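Local coordinates for methanogen homoaconitase large subunit (PDB 4KP2), which forms, with a small partner subunit, an iron-sulfur hydro-lyase that interconverts (R)-homocitrate and homoisocitrate through cis-homoaconitate, at residues I200-Y212 with L228-I242. Numbering follows the deposited sequence.
Sequences IGRRGATYMAIEY and LCNMAIEMGGKTGVI
The ring of Y212 lies between two aliphatic groups: CB of L228 sits over the centre of one face, 3.9 Å from the centroid in a CH-pi contact, while CG2 of I210 covers the rim of the opposite face. CG1 of I242 and the sulfur of C229 approach it obliquely. With CG beside the backbone N (chi1 -61°), the ring reaches back over helix 222-230, and its OH makes a weak 2.7 Å hydrogen bond to O of L228 near the helix end. Tyrosine thus suits a place apolar along the ring and polar at its end; an alanine here would probably open a gap between L228 and I210 and leave that carbonyl without its hydroxyl partner. The M235 chain, bent at chi3, brings CE to 3.5 Å from OH of Y212, and its SD meets CD1 of I200 at 3.7 Å.

Beneath the ring I210 bonds in both directions: its N donates to O of T239 (2.6 Å) and its O receives N of V241 (2.6 Å); N of Y212 to O of V241 continues the ladder. G240 fits because a CB would strike that of A232. Strand 208-213, helix 222-230 and strand 239-242 form a beta-alpha-beta crossover, the ring set between strand and helix. Strand 208-213 also pairs with 167-180 through A209 and E211 in a mixed sheet; helix 24-33 packs on A209 and V241, helix 189-200 on L228 and M235.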
loop_
_atom_site.group_PDB
_atom_site.type_symbol
_atom_site.label_atom_id
_atom_site.label_comp_id
_atom_site.label_asym_id
_atom_site.label_seq_id
_atom_site.Cartn_x
_atom_site.Cartn_y
_atom_site.Cartn_z
ATOM N N ILE A 200 -28.529 -22.267 1.730
ATOM C CA ILE A 200 -27.684 -23.452 1.733
ATOM C C ILE A 200 -26.994 -23.650 3.079
ATOM O O ILE A 200 -27.118 -24.705 3.701
ATOM C CB ILE A 200 -26.620 -23.379 0.625
ATOM C CG1 ILE A 200 -27.289 -23.305 -0.748
ATOM C CG2 ILE A 200 -25.688 -24.574 0.706
ATOM C CD1 ILE A 200 -26.314 -23.326 -1.904
ATOM N N GLY A 201 -26.270 -22.629 3.525
ATOM C CA GLY A 201 -25.542 -22.702 4.779
ATOM C C GLY A 201 -24.043 -22.742 4.556
ATOM O O GLY A 201 -23.582 -22.963 3.439
ATOM N N ARG A 202 -23.280 -22.530 5.625
ATOM C CA ARG A 202 -21.824 -22.523 5.532
ATOM C C ARG A 202 -21.259 -23.933 5.401
ATOM O O ARG A 202 -20.071 -24.112 5.134
ATOM C CB ARG A 202 -21.206 -21.823 6.745
ATOM C CG ARG A 202 -21.589 -22.435 8.084
ATOM C CD ARG A 202 -20.802 -21.800 9.222
ATOM N NE ARG A 202 -21.343 -22.152 10.531
ATOM C CZ ARG A 202 -22.069 -21.331 11.284
ATOM N NH1 ARG A 202 -22.526 -21.734 12.460
ATOM N NH2 ARG A 202 -22.336 -20.103 10.866
ATOM N N ARG A 203 -22.115 -24.932 5.588
ATOM C CA ARG A 203 -21.689 -26.322 5.510
ATOM C C ARG A 203 -22.710 -27.158 4.748
ATOM O O ARG A 203 -22.644 -28.388 4.751
ATOM C CB ARG A 203 -21.494 -26.892 6.914
ATOM C CG ARG A 203 -20.293 -27.812 7.058
ATOM C CD ARG A 203 -20.260 -28.443 8.441
ATOM N NE ARG A 203 -18.943 -28.974 8.777
ATOM C CZ ARG A 203 -18.030 -28.308 9.479
ATOM N NH1 ARG A 203 -18.295 -27.085 9.920
ATOM N NH2 ARG A 203 -16.856 -28.864 9.742
ATOM N N GLY A 204 -23.651 -26.488 4.089
ATOM C CA GLY A 204 -24.716 -27.170 3.377
ATOM C C GLY A 204 -24.354 -27.554 1.956
ATOM O O GLY A 204 -25.230 -27.776 1.123
ATOM N N ALA A 205 -23.057 -27.637 1.677
ATOM C CA ALA A 205 -22.590 -27.992 0.344
ATOM C C ALA A 205 -21.255 -28.723 0.404
ATOM O O ALA A 205 -20.530 -28.789 -0.588
ATOM C CB ALA A 205 -22.477 -26.750 -0.523
ATOM N N THR A 206 -20.939 -29.274 1.571
ATOM C CA THR A 206 -19.670 -29.963 1.780
ATOM C C THR A 206 -19.562 -31.198 0.889
ATOM O O THR A 206 -20.540 -31.920 0.692
ATOM C CB THR A 206 -19.480 -30.363 3.255
ATOM O OG1 THR A 206 -19.888 -29.282 4.102
ATOM C CG2 THR A 206 -18.023 -30.696 3.535
ATOM N N TYR A 207 -18.366 -31.415 0.344
ATOM C CA TYR A 207 -18.091 -32.517 -0.579
ATOM C C TYR A 207 -18.939 -32.446 -1.848
ATOM O O TYR A 207 -19.114 -33.449 -2.540
ATOM C CB TYR A 207 -18.292 -33.879 0.098
ATOM C CG TYR A 207 -17.759 -33.970 1.510
ATOM C CD1 TYR A 207 -16.393 -33.931 1.763
ATOM C CD2 TYR A 207 -18.621 -34.115 2.590
ATOM C CE1 TYR A 207 -15.901 -34.020 3.053
ATOM C CE2 TYR A 207 -18.140 -34.206 3.882
ATOM C CZ TYR A 207 -16.780 -34.157 4.108
ATOM O OH TYR A 207 -16.297 -34.247 5.393
ATOM N N MET A 208 -19.462 -31.263 -2.153
ATOM C CA MET A 208 -20.350 -31.099 -3.299
ATOM C C MET A 208 -19.972 -29.891 -4.148
ATOM O O MET A 208 -19.237 -29.009 -3.700
ATOM C CB MET A 208 -21.802 -30.977 -2.837
ATOM C CG MET A 208 -22.335 -32.206 -2.119
ATOM S SD MET A 208 -24.015 -31.972 -1.517
ATOM C CE MET A 208 -24.858 -31.552 -3.039
ATOM N N ALA A 209 -20.484 -29.858 -5.374
ATOM C CA ALA A 209 -20.204 -28.767 -6.298
ATOM C C ALA A 209 -21.423 -27.870 -6.474
ATOM O O ALA A 209 -22.561 -28.337 -6.424
ATOM C CB ALA A 209 -19.751 -29.316 -7.642
ATOM N N ILE A 210 -21.178 -26.581 -6.687
ATOM C CA ILE A 210 -22.256 -25.618 -6.871
ATOM C C ILE A 210 -22.457 -25.306 -8.348
ATOM O O ILE A 210 -21.513 -24.941 -9.048
ATOM C CB ILE A 210 -21.968 -24.299 -6.134
ATOM C CG1 ILE A 210 -21.451 -24.569 -4.718
ATOM C CG2 ILE A 210 -23.214 -23.431 -6.099
ATOM C CD1 ILE A 210 -22.512 -25.062 -3.767
ATOM N N GLU A 211 -23.690 -25.449 -8.821
ATOM C CA GLU A 211 -24.008 -25.144 -10.210
ATOM C C GLU A 211 -25.033 -24.021 -10.304
ATOM O O GLU A 211 -26.221 -24.229 -10.056
ATOM C CB GLU A 211 -24.524 -26.389 -10.933
ATOM C CG GLU A 211 -24.895 -26.154 -12.387
ATOM C CD GLU A 211 -25.261 -27.434 -13.112
ATOM O OE1 GLU A 211 -24.858 -28.519 -12.643
ATOM O OE2 GLU A 211 -25.954 -27.354 -14.149
ATOM N N TYR A 212 -24.566 -22.829 -10.659
ATOM C CA TYR A 212 -25.447 -21.677 -10.790
ATOM C C TYR A 212 -26.110 -21.639 -12.161
ATOM O O TYR A 212 -25.466 -21.875 -13.183
ATOM C CB TYR A 212 -24.679 -20.376 -10.553
ATOM C CG TYR A 212 -24.066 -20.254 -9.178
ATOM C CD1 TYR A 212 -24.830 -19.852 -8.088
ATOM C CD2 TYR A 212 -22.721 -20.528 -8.970
ATOM C CE1 TYR A 212 -24.272 -19.734 -6.829
ATOM C CE2 TYR A 212 -22.154 -20.414 -7.718
ATOM C CZ TYR A 212 -22.933 -20.016 -6.651
ATOM O OH TYR A 212 -22.364 -19.903 -5.402
ATOM N N LEU A 228 -20.045 -15.209 -7.752
ATOM C CA LEU A 228 -20.864 -16.346 -7.349
ATOM C C LEU A 228 -20.035 -17.607 -7.123
ATOM O O LEU A 228 -20.276 -18.356 -6.176
ATOM C CB LEU A 228 -21.959 -16.616 -8.384
ATOM C CG LEU A 228 -23.356 -16.083 -8.055
ATOM C CD1 LEU A 228 -23.313 -14.595 -7.746
ATOM C CD2 LEU A 228 -24.319 -16.369 -9.197
ATOM N N CYS A 229 -19.059 -17.836 -7.994
ATOM C CA CYS A 229 -18.215 -19.020 -7.894
ATOM C C CYS A 229 -17.131 -18.859 -6.834
ATOM O O CYS A 229 -16.555 -19.842 -6.372
ATOM C CB CYS A 229 -17.582 -19.345 -9.248
ATOM S SG CYS A 229 -18.770 -19.776 -10.538
ATOM N N ASN A 230 -16.857 -17.616 -6.454
ATOM C CA ASN A 230 -15.826 -17.330 -5.464
ATOM C C ASN A 230 -16.248 -17.733 -4.056
ATOM O O ASN A 230 -15.428 -18.196 -3.260
ATOM C CB ASN A 230 -15.455 -15.846 -5.487
ATOM C CG ASN A 230 -14.329 -15.510 -4.527
ATOM O OD1 ASN A 230 -14.553 -15.314 -3.332
ATOM N ND2 ASN A 230 -13.111 -15.440 -5.048
ATOM N N MET A 231 -17.531 -17.559 -3.756
ATOM C CA MET A 231 -18.049 -17.824 -2.420
ATOM C C MET A 231 -18.593 -19.244 -2.303
ATOM O O MET A 231 -19.478 -19.510 -1.492
ATOM C CB MET A 231 -19.150 -16.824 -2.075
ATOM C CG MET A 231 -18.786 -15.374 -2.338
ATOM S SD MET A 231 -18.476 -14.453 -0.822
ATOM C CE MET A 231 -20.017 -14.717 0.050
ATOM N N ALA A 232 -18.061 -20.151 -3.116
ATOM C CA ALA A 232 -18.508 -21.538 -3.100
ATOM C C ALA A 232 -17.970 -22.279 -1.880
ATOM O O ALA A 232 -18.682 -23.066 -1.256
ATOM C CB ALA A 232 -18.091 -22.245 -4.380
ATOM N N ILE A 233 -16.710 -22.018 -1.544
ATOM C CA ILE A 233 -16.063 -22.663 -0.407
ATOM C C ILE A 233 -16.671 -22.193 0.916
ATOM O O ILE A 233 -16.656 -22.916 1.913
ATOM C CB ILE A 233 -14.536 -22.411 -0.415
ATOM C CG1 ILE A 233 -13.844 -23.199 0.700
ATOM C CG2 ILE A 233 -14.231 -20.926 -0.299
ATOM C CD1 ILE A 233 -14.082 -24.689 0.626
ATOM N N GLU A 234 -17.228 -20.986 0.912
ATOM C CA GLU A 234 -17.828 -20.413 2.111
ATOM C C GLU A 234 -19.098 -21.159 2.508
ATOM O O GLU A 234 -19.577 -21.035 3.634
ATOM C CB GLU A 234 -18.131 -18.929 1.902
ATOM C CG GLU A 234 -16.940 -18.121 1.410
ATOM C CD GLU A 234 -15.780 -18.129 2.389
ATOM O OE1 GLU A 234 -16.024 -18.245 3.608
ATOM O OE2 GLU A 234 -14.621 -18.019 1.937
ATOM N N MET A 235 -19.637 -21.931 1.572
ATOM C CA MET A 235 -20.801 -22.767 1.835
ATOM C C MET A 235 -20.382 -24.219 2.021
ATOM O O MET A 235 -21.223 -25.114 2.113
ATOM C CB MET A 235 -21.810 -22.654 0.692
ATOM C CG MET A 235 -22.455 -21.287 0.583
ATOM S SD MET A 235 -23.484 -21.112 -0.888
ATOM C CE MET A 235 -22.249 -21.229 -2.176
ATOM N N GLY A 236 -19.073 -24.445 2.076
ATOM C CA GLY A 236 -18.533 -25.783 2.229
ATOM C C GLY A 236 -18.325 -26.466 0.893
ATOM O O GLY A 236 -17.765 -27.561 0.826
ATOM N N GLY A 237 -18.773 -25.811 -0.174
ATOM C CA GLY A 237 -18.703 -26.369 -1.511
ATOM C C GLY A 237 -17.295 -26.681 -1.978
ATOM O O GLY A 237 -16.359 -25.926 -1.714
ATOM N N LYS A 238 -17.149 -27.806 -2.671
ATOM C CA LYS A 238 -15.862 -28.199 -3.224
ATOM C C LYS A 238 -15.484 -27.244 -4.347
ATOM O O LYS A 238 -14.316 -26.900 -4.519
ATOM C CB LYS A 238 -15.923 -29.634 -3.745
ATOM C CG LYS A 238 -14.573 -30.213 -4.131
ATOM C CD LYS A 238 -13.648 -30.288 -2.928
ATOM C CE LYS A 238 -12.308 -30.905 -3.297
ATOM N NZ LYS A 238 -11.396 -30.997 -2.124
ATOM N N THR A 239 -16.489 -26.823 -5.109
ATOM C CA THR A 239 -16.296 -25.862 -6.186
ATOM C C THR A 239 -17.630 -25.270 -6.625
ATOM O O THR A 239 -18.693 -25.833 -6.353
ATOM C CB THR A 239 -15.612 -26.499 -7.414
ATOM O OG1 THR A 239 -15.337 -25.488 -8.390
ATOM C CG2 THR A 239 -16.504 -27.567 -8.033
ATOM N N GLY A 240 -17.567 -24.128 -7.299
ATOM C CA GLY A 240 -18.749 -23.508 -7.866
ATOM C C GLY A 240 -18.547 -23.298 -9.351
ATOM O O GLY A 240 -17.581 -22.658 -9.763
ATOM N N VAL A 241 -19.452 -23.839 -10.161
ATOM C CA VAL A 241 -19.293 -23.782 -11.611
ATOM C C VAL A 241 -20.508 -23.168 -12.312
ATOM O O VAL A 241 -21.654 -23.402 -11.924
ATOM C CB VAL A 241 -18.972 -25.182 -12.196
ATOM C CG1 VAL A 241 -20.151 -26.129 -12.027
ATOM C CG2 VAL A 241 -18.558 -25.078 -13.658
ATOM N N ILE A 242 -20.240 -22.364 -13.337
ATOM C CA ILE A 242 -21.289 -21.742 -14.134
ATOM C C ILE A 242 -21.111 -22.086 -15.610
ATOM O O ILE A 242 -20.005 -22.001 -16.146
ATOM C CB ILE A 242 -21.296 -20.209 -13.957
ATOM C CG1 ILE A 242 -21.718 -19.844 -12.533
ATOM C CG2 ILE A 242 -22.229 -19.549 -14.961
ATOM C CD1 ILE A 242 -21.816 -18.361 -12.286
#